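CMP-sialic acid transporter 1 (Zea mays, PDB 6I1R) probably carries CMP-sialic acid, and perhaps CMP-Kdo, from the cytoplasm into the Golgi, and binds CMP. Local coordinates at residues B[42-45]-B[46-50]; B[199-202]-B[203-206]. The protein carries 5 engineered substitutions. All coordinates share one frame; numbering follows the deposited sequence.

Contact 1 of 2, residues B[42-45]-B[46-50]. With C5P (cytidine-5'-monophosphate), chain D.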
loop_
_atom_site.group_PDB
_atom_site.type_symbol
_atom_site.label_atom_id
_atom_site.label_comp_id
_atom_site.label_asym_id
_atom_site.label_seq_id
_atom_site.Cartn_x
_atom_site.Cartn_y
_atom_site.Cartn_z
ATOM N N GLU B 42 -20.536 -2.604 2.917
ATOM C CA GLU B 42 -21.837 -1.952 3.105
ATOM C C GLU B 42 -22.922 -2.746 2.368
ATOM O O GLU B 42 -24.007 -2.967 2.909
ATOM C CB GLU B 42 -21.807 -0.505 2.605
ATOM C CG GLU B 42 -21.229 0.478 3.609
ATOM C CD GLU B 42 -22.067 0.673 4.861
ATOM O OE1 GLU B 42 -22.907 1.594 4.872
ATOM O OE2 GLU B 42 -21.873 -0.098 5.822
ATOM N N LEU B 43 -22.622 -3.171 1.142
ATOM C CA LEU B 43 -23.577 -3.938 0.338
ATOM C C LEU B 43 -23.982 -5.209 1.099
ATOM O O LEU B 43 -25.153 -5.588 1.104
ATOM C CB LEU B 43 -22.950 -4.272 -1.021
ATOM C CG LEU B 43 -23.913 -4.283 -2.208
ATOM C CD1 LEU B 43 -24.414 -2.879 -2.514
ATOM C CD2 LEU B 43 -23.253 -4.890 -3.436
ATOM N N PHE B 44 -23.006 -5.843 1.748
ATOM C CA PHE B 44 -23.241 -7.033 2.575
ATOM C C PHE B 44 -24.209 -6.700 3.719
ATOM O O PHE B 44 -25.141 -7.459 3.974
ATOM C CB PHE B 44 -21.908 -7.578 3.101
ATOM C CG PHE B 44 -22.012 -8.716 4.085
ATOM C CD1 PHE B 44 -22.071 -10.031 3.649
ATOM C CD2 PHE B 44 -22.028 -8.475 5.451
ATOM C CE1 PHE B 44 -22.158 -11.076 4.556
ATOM C CE2 PHE B 44 -22.114 -9.520 6.357
ATOM C CZ PHE B 44 -22.179 -10.820 5.908
ATOM N N LYS B 45 -23.988 -5.575 4.399
ATOM C CA LYS B 45 -24.819 -5.178 5.545
ATOM C C LYS B 45 -26.222 -4.781 5.068
ATOM O O LYS B 45 -27.218 -5.133 5.707
ATOM C CB LYS B 45 -24.167 -4.023 6.311
ATOM C CG LYS B 45 -22.932 -4.405 7.117
ATOM C CD LYS B 45 -21.816 -3.378 7.074
ATOM C CE LYS B 45 -21.929 -2.302 8.131
ATOM N NZ LYS B 45 -20.640 -1.598 8.330
ATOM N N LEU B 46 -26.290 -4.040 3.962
ATOM C CA LEU B 46 -27.568 -3.584 3.409
ATOM C C LEU B 46 -28.424 -4.787 2.999
ATOM O O LEU B 46 -29.633 -4.797 3.237
ATOM C CB LEU B 46 -27.306 -2.669 2.206
ATOM C CG LEU B 46 -28.518 -2.382 1.320
ATOM C CD1 LEU B 46 -29.603 -1.655 2.098
ATOM C CD2 LEU B 46 -28.114 -1.583 0.092
ATOM N N SER B 47 -27.801 -5.783 2.369
ATOM C CA SER B 47 -28.541 -6.915 1.810
ATOM C C SER B 47 -28.845 -7.957 2.897
ATOM O O SER B 47 -29.825 -8.691 2.777
ATOM C CB SER B 47 -27.808 -7.524 0.638
ATOM O OG SER B 47 -26.721 -8.328 1.066
ATOM N N VAL B 48 -28.023 -8.026 3.946
ATOM C CA VAL B 48 -28.285 -8.946 5.066
ATOM C C VAL B 48 -29.365 -8.338 5.975
ATOM O O VAL B 48 -30.158 -9.070 6.571
ATOM C CB VAL B 48 -26.996 -9.284 5.844
ATOM C CG1 VAL B 48 -27.273 -9.783 7.255
ATOM C CG2 VAL B 48 -26.142 -10.293 5.091
ATOM N N SER B 49 -29.396 -7.013 6.089
ATOM C CA SER B 49 -30.432 -6.347 6.879
ATOM C C SER B 49 -31.784 -6.473 6.166
ATOM O O SER B 49 -32.785 -6.857 6.777
ATOM C CB SER B 49 -30.072 -4.908 7.141
ATOM O OG SER B 49 -28.878 -4.821 7.902
ATOM N N GLY B 50 -31.792 -6.164 4.872
ATOM C CA GLY B 50 -32.978 -6.325 4.035
ATOM C C GLY B 50 -33.542 -7.735 4.114
ATOM O O GLY B 50 -34.757 -7.917 4.202
HETATM O O3P C5P D . -19.729 1.858 7.109
HETATM P P C5P D . -18.900 3.093 6.853
HETATM O O1P C5P D . -18.650 3.940 8.079
HETATM O O2P C5P D . -17.678 2.859 5.999
HETATM O "O5'" C5P D . -19.849 4.013 5.933
HETATM C "C5'" C5P D . -19.472 4.333 4.595
HETATM C "C4'" C5P D . -19.338 5.843 4.453
HETATM O "O4'" C5P D . -17.988 6.235 4.714
HETATM C "C3'" C5P D . -19.695 6.300 3.046
HETATM O "O3'" C5P D . -20.852 7.145 3.090
HETATM C "C2'" C5P D . -18.462 7.014 2.507
HETATM O "O2'" C5P D . -18.719 8.382 2.164
HETATM C "C1'" C5P D . -17.419 6.950 3.613
HETATM N N1 C5P D . -16.225 6.256 3.126
HETATM C C2 C5P D . -15.395 6.870 2.166
HETATM N N3 C5P D . -14.293 6.236 1.713
HETATM C C4 C5P D . -13.976 5.007 2.176
HETATM C C5 C5P D . -14.785 4.389 3.122
HETATM C C6 C5P D . -15.920 5.039 3.590
HETATM O O2 C5P D . -15.682 8.008 1.733
HETATM N N4 C5P D . -12.868 4.376 1.716
#
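Phe44 and Val48 meet one turn apart on the transmembrane helix 37-59 of this nucleotide-sugar transporter. Their side chains lie side by side and point the same way. With CG anti to the backbone N (chi1 174°), the Phe44 ring stands out from the helix beside Val48, and Val48 CG2 covers the centre of one face. The CH-pi contact measures 4.1 Å from CG2 to the ring centroid. Phe241 also meets the Phe44 ring.

The side chains of Glu42 and Lys45 end beside the phosphate of the bound CMP. The Glu42 chain bends at chi2 (-67°) and the Lys45 chain bends twice. The bends bring Lys45 NZ to 3.2 Å from Glu42 OE2, a salt bridge with a weak hydrogen bond. Glu42 OE2 lies 3.2 Å from phosphate oxygen O3P of the CMP, and Lys45 NZ is 3.8 Å from the same O3P. The lysine's positive charge probably eases the approach of carboxylate and phosphate.

Two carbonyls carry a double load from serines. Leu43 O accepts from Ser47 N and, at 3.2 Å, from Ser47 OG. Lys45 O does the same for Ser49, whose hydroxyl folds back beside its own N. Ser49 N and Ser49 OG reach Lys45 O from opposite faces of the carbonyl plane, with OG at 2.8 Å.

Contact 2 of 2, residues B[199-202]-B[203-206]. With C5P (cytidine-5'-monophosphate), chain D.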
loop_
_atom_site.group_PDB
_atom_site.type_symbol
_atom_site.label_atom_id
_atom_site.label_comp_id
_atom_site.label_asym_id
_atom_site.label_seq_id
_atom_site.Cartn_x
_atom_site.Cartn_y
_atom_site.Cartn_z
ATOM N N TYR B 199 -27.713 1.859 5.728
ATOM C CA TYR B 199 -26.732 1.235 4.837
ATOM C C TYR B 199 -27.079 1.484 3.363
ATOM O O TYR B 199 -26.238 1.249 2.497
ATOM C CB TYR B 199 -26.623 -0.266 5.128
ATOM C CG TYR B 199 -26.168 -0.606 6.526
ATOM C CD1 TYR B 199 -25.172 0.125 7.156
ATOM C CD2 TYR B 199 -26.720 -1.673 7.219
ATOM C CE1 TYR B 199 -24.748 -0.184 8.439
ATOM C CE2 TYR B 199 -26.305 -1.997 8.501
ATOM C CZ TYR B 199 -25.313 -1.251 9.112
ATOM O OH TYR B 199 -24.892 -1.560 10.372
ATOM N N THR B 200 -28.295 1.942 3.069
ATOM C CA THR B 200 -28.631 2.356 1.703
ATOM C C THR B 200 -27.834 3.622 1.364
ATOM O O THR B 200 -27.142 3.676 0.345
ATOM C CB THR B 200 -30.144 2.544 1.529
ATOM O OG1 THR B 200 -30.732 1.244 1.501
ATOM C CG2 THR B 200 -30.521 3.290 0.268
ATOM N N PHE B 201 -27.918 4.621 2.237
ATOM C CA PHE B 201 -27.217 5.886 2.031
ATOM C C PHE B 201 -25.701 5.651 2.021
ATOM O O PHE B 201 -24.977 6.297 1.261
ATOM C CB PHE B 201 -27.633 6.908 3.092
ATOM C CG PHE B 201 -29.016 7.476 2.894
ATOM C CD1 PHE B 201 -29.320 8.215 1.760
ATOM C CD2 PHE B 201 -30.014 7.274 3.836
ATOM C CE1 PHE B 201 -30.592 8.737 1.572
ATOM C CE2 PHE B 201 -31.283 7.801 3.647
ATOM C CZ PHE B 201 -31.570 8.532 2.517
ATOM N N GLY B 202 -25.228 4.724 2.852
ATOM C CA GLY B 202 -23.816 4.343 2.863
ATOM C C GLY B 202 -23.372 3.764 1.530
ATOM O O GLY B 202 -22.314 4.130 1.014
ATOM N N VAL B 203 -24.177 2.859 0.974
ATOM C CA VAL B 203 -23.905 2.290 -0.351
ATOM C C VAL B 203 -23.850 3.432 -1.373
ATOM O O VAL B 203 -22.885 3.546 -2.122
ATOM C CB VAL B 203 -24.946 1.217 -0.739
ATOM C CG1 VAL B 203 -25.068 1.036 -2.246
ATOM C CG2 VAL B 203 -24.645 -0.117 -0.072
ATOM N N ILE B 204 -24.877 4.278 -1.374
ATOM C CA ILE B 204 -24.973 5.401 -2.316
ATOM C C ILE B 204 -23.693 6.245 -2.233
ATOM O O ILE B 204 -23.065 6.522 -3.256
ATOM C CB ILE B 204 -26.242 6.241 -2.046
ATOM C CG1 ILE B 204 -27.517 5.464 -2.388
ATOM C CG2 ILE B 204 -26.188 7.570 -2.785
ATOM C CD1 ILE B 204 -28.741 5.923 -1.629
ATOM N N PHE B 205 -23.302 6.632 -1.020
ATOM C CA PHE B 205 -22.181 7.566 -0.835
ATOM C C PHE B 205 -20.846 6.879 -1.158
ATOM O O PHE B 205 -20.007 7.474 -1.833
ATOM C CB PHE B 205 -22.190 8.156 0.578
ATOM C CG PHE B 205 -23.027 9.402 0.736
ATOM C CD1 PHE B 205 -24.392 9.379 0.491
ATOM C CD2 PHE B 205 -22.452 10.596 1.141
ATOM C CE1 PHE B 205 -25.160 10.525 0.641
ATOM C CE2 PHE B 205 -23.221 11.741 1.292
ATOM C CZ PHE B 205 -24.573 11.703 1.041
ATOM N N ASN B 206 -20.648 5.648 -0.680
ATOM C CA ASN B 206 -19.472 4.839 -1.060
ATOM C C ASN B 206 -19.318 4.824 -2.585
ATOM O O ASN B 206 -18.209 4.931 -3.107
ATOM C CB ASN B 206 -19.570 3.390 -0.568
ATOM C CG ASN B 206 -18.874 3.145 0.754
ATOM O OD1 ASN B 206 -19.524 3.005 1.786
ATOM N ND2 ASN B 206 -17.554 3.074 0.732
HETATM O O3P C5P D . -19.729 1.858 7.109
HETATM P P C5P D . -18.900 3.093 6.853
HETATM O O1P C5P D . -18.650 3.940 8.079
HETATM O O2P C5P D . -17.678 2.859 5.999
HETATM O "O5'" C5P D . -19.849 4.013 5.933
HETATM C "C5'" C5P D . -19.472 4.333 4.595
HETATM C "C4'" C5P D . -19.338 5.843 4.453
HETATM O "O4'" C5P D . -17.988 6.235 4.714
HETATM C "C3'" C5P D . -19.695 6.300 3.046
HETATM O "O3'" C5P D . -20.852 7.145 3.090
HETATM C "C2'" C5P D . -18.462 7.014 2.507
HETATM O "O2'" C5P D . -18.719 8.382 2.164
HETATM C "C1'" C5P D . -17.419 6.950 3.613
HETATM N N1 C5P D . -16.225 6.256 3.126
HETATM C C2 C5P D . -15.395 6.870 2.166
HETATM N N3 C5P D . -14.293 6.236 1.713
HETATM C C4 C5P D . -13.976 5.007 2.176
HETATM C C5 C5P D . -14.785 4.389 3.122
HETATM C C6 C5P D . -15.920 5.039 3.590
HETATM O O2 C5P D . -15.682 8.008 1.733
HETATM N N4 C5P D . -12.868 4.376 1.716
#
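Ile204 sets its CD1 methyl against both Thr200 and Phe201, the residues four and three places earlier on the helix. Ile204 CG1 is anti to the carbonyl carbon (chi1 -68°), which turns the chain back along the helix. CD1 then meets Thr200 CG2 at 3.7 Å, and the two side chains run at a slant to each other. Ile204 CD1 also lies 4.1 Å from Phe201 CD1, and it approaches that ring obliquely. The Phe201 and Ile204 side chains run side by side in the same direction. Thr200 turns its methyl to this contact, while its hydroxyl hydrogen-bonds to Val196 O one turn earlier.

The backbone keeps the i to i+4 hydrogen bonds of an alpha helix. Ile204 N hydrogen-bonds to Thr200 O, and Val203 N to Tyr199 O. Phe205 N and Asn206 N do the same with Phe201 O and Gly202 O.

The last residues of the segment face the bound CMP. Phe205 CB comes to 3.0 Å from the ribose oxygen O3'. Phe205 CD1 lies 3.2 Å from Phe201 O. Gly202 adds only backbone to this pocket. The Asn206 side chain lies beside the Gly202 carbonyl and against the ribose, with CG 4.0 Å from C3' of the CMP. An alanine here would lack the amide, which would probably open a gap beside the ribose and leave that wall of the pocket less polar.

The turn lies on helix 191-216. Tyr199, Thr200 and Asn206 pack against helix 37-59, and Tyr199 also touches helix 234-256. Phe201 and Phe205 lean on helix 76-92, where both touch Val76.

In the fold
Contact 1 comes first along the chain, on helix 37-59. Contact 2 follows on helix 191-216. Their centres are about 10 Å apart, on the same side of the chain's centre, and both belong to the same nucleotide-sugar transporter fold. The two helices touch directly. Leu46 CD1 packs on Thr200 OG1 at 3.2 Å, and Tyr199 lies against Glu42 and Lys45. Both contacts also reach the same CMP. Contact 1 lies at its phosphate, and contact 2 lies mainly along its ribose. Segments far apart in sequence thus build neighbouring walls of one nucleotide pocket, captured here in an outward-facing state.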